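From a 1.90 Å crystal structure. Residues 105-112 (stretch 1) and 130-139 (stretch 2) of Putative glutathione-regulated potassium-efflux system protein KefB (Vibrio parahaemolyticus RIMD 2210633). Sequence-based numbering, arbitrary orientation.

Stretch 1 105-112: HVKLVLLA
Stretch 2 130-139: NYKGQIAAIA

Four backbone hydrogen bonds join the two stretches, three of them between strand 108-111 and strand 134-139 and one from Q134 N to K107 O (3.0 Å), just before the first strand. The strands run parallel, with 18° between their directions and a closest axial approach of 4.7 Å. V109 N donates to Q134 O (3.0 Å), A136 N to V109 O (2.9 Å) and L111 N to A136 O (2.8 Å). The ladder thus alternates between strands and sets the register L108-Q134, V109-I135, L110-A136 and L111-A137, with CA-CA separations of 4.6-5.0 Å. Extended backbones support it, from phi/psi -145/130 at L108 to -90/103 at L111 and from -97/158 at Q134 to -138/159 at A137. Three of these carbonyls, those of Q134, V109 and A136, also receive CA-H...O contacts, the shortest from I135 CA to V109 O (3.3 Å). Beyond L111 the strands part: L111 O lies 3.6 Å from I138 N, and a water bridges them, donating to L111 O (2.7 Å) and accepting from I138 N (2.9 Å).

Before the ladder, Y131 (chi1 168°, t; chi2 68°) points toward stretch 1. Its OH donates to Q134 O (2.8 Å). V109 (t) lays CG2 over one ring face, 4.0 Å from the centroid, while V106 (t) brings CG1 to 3.8 Å from Y131 CE1. At G133 (-81/-152) a CB would lie 2.6 Å from K107 O and 2.5 Å from Y131 OH, so glycine suits this tight entry.

Side chains alternate across the sheet. V109, I135 (m, t), L111 (m, t) and A137 share one face, where L111 CG meets I135 CG2 at 4.0 Å and L111 CB meets A137 CB at 4.0 Å. The other carries L108 (t, p), Q134 (m, t), L110 (m, t) and A136, whose small CB receives L110 CD2 at 3.9 Å. The contact buries 513 Å², summed over both stretches, and the strand residues are buried except partly exposed Q134, whose polar end suits that position.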

# COMPACT_ATOMS: atom_id res chain seq x y z
N HIS A 105 -11.05 -1.25 25.95
CA HIS A 105 -11.44 -0.17 25.16
C HIS A 105 -11.29 -0.40 23.64
O HIS A 105 -11.21 0.56 22.95
CB HIS A 105 -10.57 0.98 25.60
CG HIS A 105 -10.36 1.03 27.06
ND1 HIS A 105 -10.58 2.16 27.80
CD2 HIS A 105 -9.96 0.08 27.94
CE1 HIS A 105 -10.32 1.92 29.07
NE2 HIS A 105 -9.95 0.66 29.18
N VAL A 106 -11.28 -1.64 23.14
CA VAL A 106 -10.94 -1.84 21.69
C VAL A 106 -12.09 -1.39 20.80
O VAL A 106 -13.18 -1.97 20.88
CB VAL A 106 -10.57 -3.32 21.36
CG1 VAL A 106 -10.39 -3.55 19.82
CG2 VAL A 106 -9.29 -3.71 22.04
N LYS A 107 -11.86 -0.37 19.96
CA LYS A 107 -12.89 0.27 19.10
C LYS A 107 -12.69 -0.07 17.64
O LYS A 107 -13.60 0.13 16.82
CB LYS A 107 -12.83 1.81 19.19
CG LYS A 107 -13.21 2.36 20.52
CD LYS A 107 -13.13 3.87 20.51
CE LYS A 107 -13.52 4.39 21.89
NZ LYS A 107 -13.44 5.88 21.93
N LEU A 108 -11.49 -0.56 17.33
CA LEU A 108 -11.11 -0.89 15.98
C LEU A 108 -10.19 -2.11 15.92
O LEU A 108 -9.21 -2.22 16.68
CB LEU A 108 -10.46 0.32 15.31
CG LEU A 108 -9.94 0.09 13.88
CD1 LEU A 108 -11.11 -0.22 12.87
CD2 LEU A 108 -9.05 1.28 13.42
N VAL A 109 -10.55 -3.06 15.06
CA VAL A 109 -9.68 -4.19 14.79
C VAL A 109 -9.24 -4.09 13.32
O VAL A 109 -10.08 -3.92 12.43
CB VAL A 109 -10.37 -5.55 15.05
CG1 VAL A 109 -9.39 -6.68 14.68
CG2 VAL A 109 -10.84 -5.67 16.50
N LEU A 110 -7.92 -4.19 13.07
CA LEU A 110 -7.37 -4.27 11.70
C LEU A 110 -6.98 -5.71 11.36
O LEU A 110 -6.20 -6.32 12.07
CB LEU A 110 -6.15 -3.37 11.52
CG LEU A 110 -6.42 -1.87 11.79
CD1 LEU A 110 -5.16 -1.06 11.44
CD2 LEU A 110 -7.61 -1.35 10.97
N LEU A 111 -7.56 -6.26 10.33
CA LEU A 111 -7.24 -7.59 9.91
C LEU A 111 -6.09 -7.56 8.88
O LEU A 111 -6.27 -7.22 7.76
CB LEU A 111 -8.46 -8.27 9.33
CG LEU A 111 -9.72 -8.37 10.19
CD1 LEU A 111 -10.77 -9.15 9.44
CD2 LEU A 111 -9.36 -9.01 11.42
N ALA A 112 -4.89 -7.90 9.33
CA ALA A 112 -3.68 -7.76 8.55
C ALA A 112 -2.83 -9.02 8.55
O ALA A 112 -1.64 -8.96 8.57
CB ALA A 112 -2.91 -6.63 9.02
N ASN A 130 -18.80 -11.67 20.31
CA ASN A 130 -19.69 -10.49 20.28
C ASN A 130 -19.07 -9.09 20.34
O ASN A 130 -19.67 -8.17 20.88
CB ASN A 130 -20.80 -10.61 21.34
CG ASN A 130 -21.76 -11.74 21.05
OD1 ASN A 130 -21.75 -12.77 21.73
ND2 ASN A 130 -22.59 -11.56 20.02
N TYR A 131 -17.90 -8.93 19.70
CA TYR A 131 -17.14 -7.66 19.57
C TYR A 131 -18.02 -6.62 18.96
O TYR A 131 -18.66 -6.85 18.00
CB TYR A 131 -15.85 -7.81 18.71
CG TYR A 131 -15.16 -6.49 18.28
CD1 TYR A 131 -14.55 -5.65 19.20
CD2 TYR A 131 -15.12 -6.09 16.96
CE1 TYR A 131 -13.93 -4.46 18.81
CE2 TYR A 131 -14.50 -4.91 16.56
CZ TYR A 131 -13.91 -4.10 17.49
OH TYR A 131 -13.32 -2.94 17.10
N LYS A 132 -18.03 -5.45 19.56
CA LYS A 132 -18.89 -4.42 19.05
C LYS A 132 -18.23 -3.33 18.26
O LYS A 132 -18.93 -2.59 17.62
CB LYS A 132 -19.77 -3.83 20.13
CG LYS A 132 -20.82 -4.81 20.68
CD LYS A 132 -21.68 -4.20 21.73
CE LYS A 132 -22.68 -5.18 22.25
NZ LYS A 132 -23.57 -4.62 23.32
N GLY A 133 -16.92 -3.20 18.29
CA GLY A 133 -16.50 -2.06 17.53
C GLY A 133 -16.44 -2.32 16.05
O GLY A 133 -17.14 -3.14 15.53
N GLN A 134 -15.57 -1.59 15.40
CA GLN A 134 -15.45 -1.61 13.97
C GLN A 134 -14.31 -2.54 13.56
O GLN A 134 -13.46 -2.83 14.32
CB GLN A 134 -15.27 -0.20 13.43
CG GLN A 134 -16.38 0.76 13.83
CD GLN A 134 -16.30 2.08 13.18
OE1 GLN A 134 -17.03 2.36 12.27
NE2 GLN A 134 -15.42 2.90 13.63
N ILE A 135 -14.35 -3.01 12.34
CA ILE A 135 -13.34 -3.88 11.83
C ILE A 135 -13.01 -3.44 10.41
O ILE A 135 -13.89 -3.18 9.65
CB ILE A 135 -13.82 -5.28 11.77
CG1 ILE A 135 -14.29 -5.76 13.13
CG2 ILE A 135 -12.82 -6.15 11.23
CD1 ILE A 135 -15.06 -7.04 13.08
N ALA A 136 -11.73 -3.36 10.11
CA ALA A 136 -11.25 -3.13 8.77
C ALA A 136 -10.28 -4.20 8.32
O ALA A 136 -9.62 -4.79 9.09
CB ALA A 136 -10.69 -1.82 8.62
N ALA A 137 -10.26 -4.44 7.04
CA ALA A 137 -9.52 -5.54 6.43
C ALA A 137 -8.81 -5.10 5.16
O ALA A 137 -9.18 -4.08 4.53
CB ALA A 137 -10.43 -6.69 6.17
N ILE A 138 -7.80 -5.85 4.77
CA ILE A 138 -7.05 -5.55 3.59
C ILE A 138 -6.81 -6.85 2.89
O ILE A 138 -6.59 -7.82 3.52
CB ILE A 138 -5.73 -4.83 3.92
CG1 ILE A 138 -5.15 -4.10 2.73
CG2 ILE A 138 -4.76 -5.74 4.58
CD1 ILE A 138 -4.15 -3.12 3.10
N ALA A 139 -6.92 -6.85 1.58
CA ALA A 139 -6.73 -8.04 0.80
C ALA A 139 -6.23 -7.77 -0.62
O ALA A 139 -6.03 -6.67 -1.00
CB ALA A 139 -7.98 -8.83 0.78
O HOH W 1 -7.90 -8.49 5.98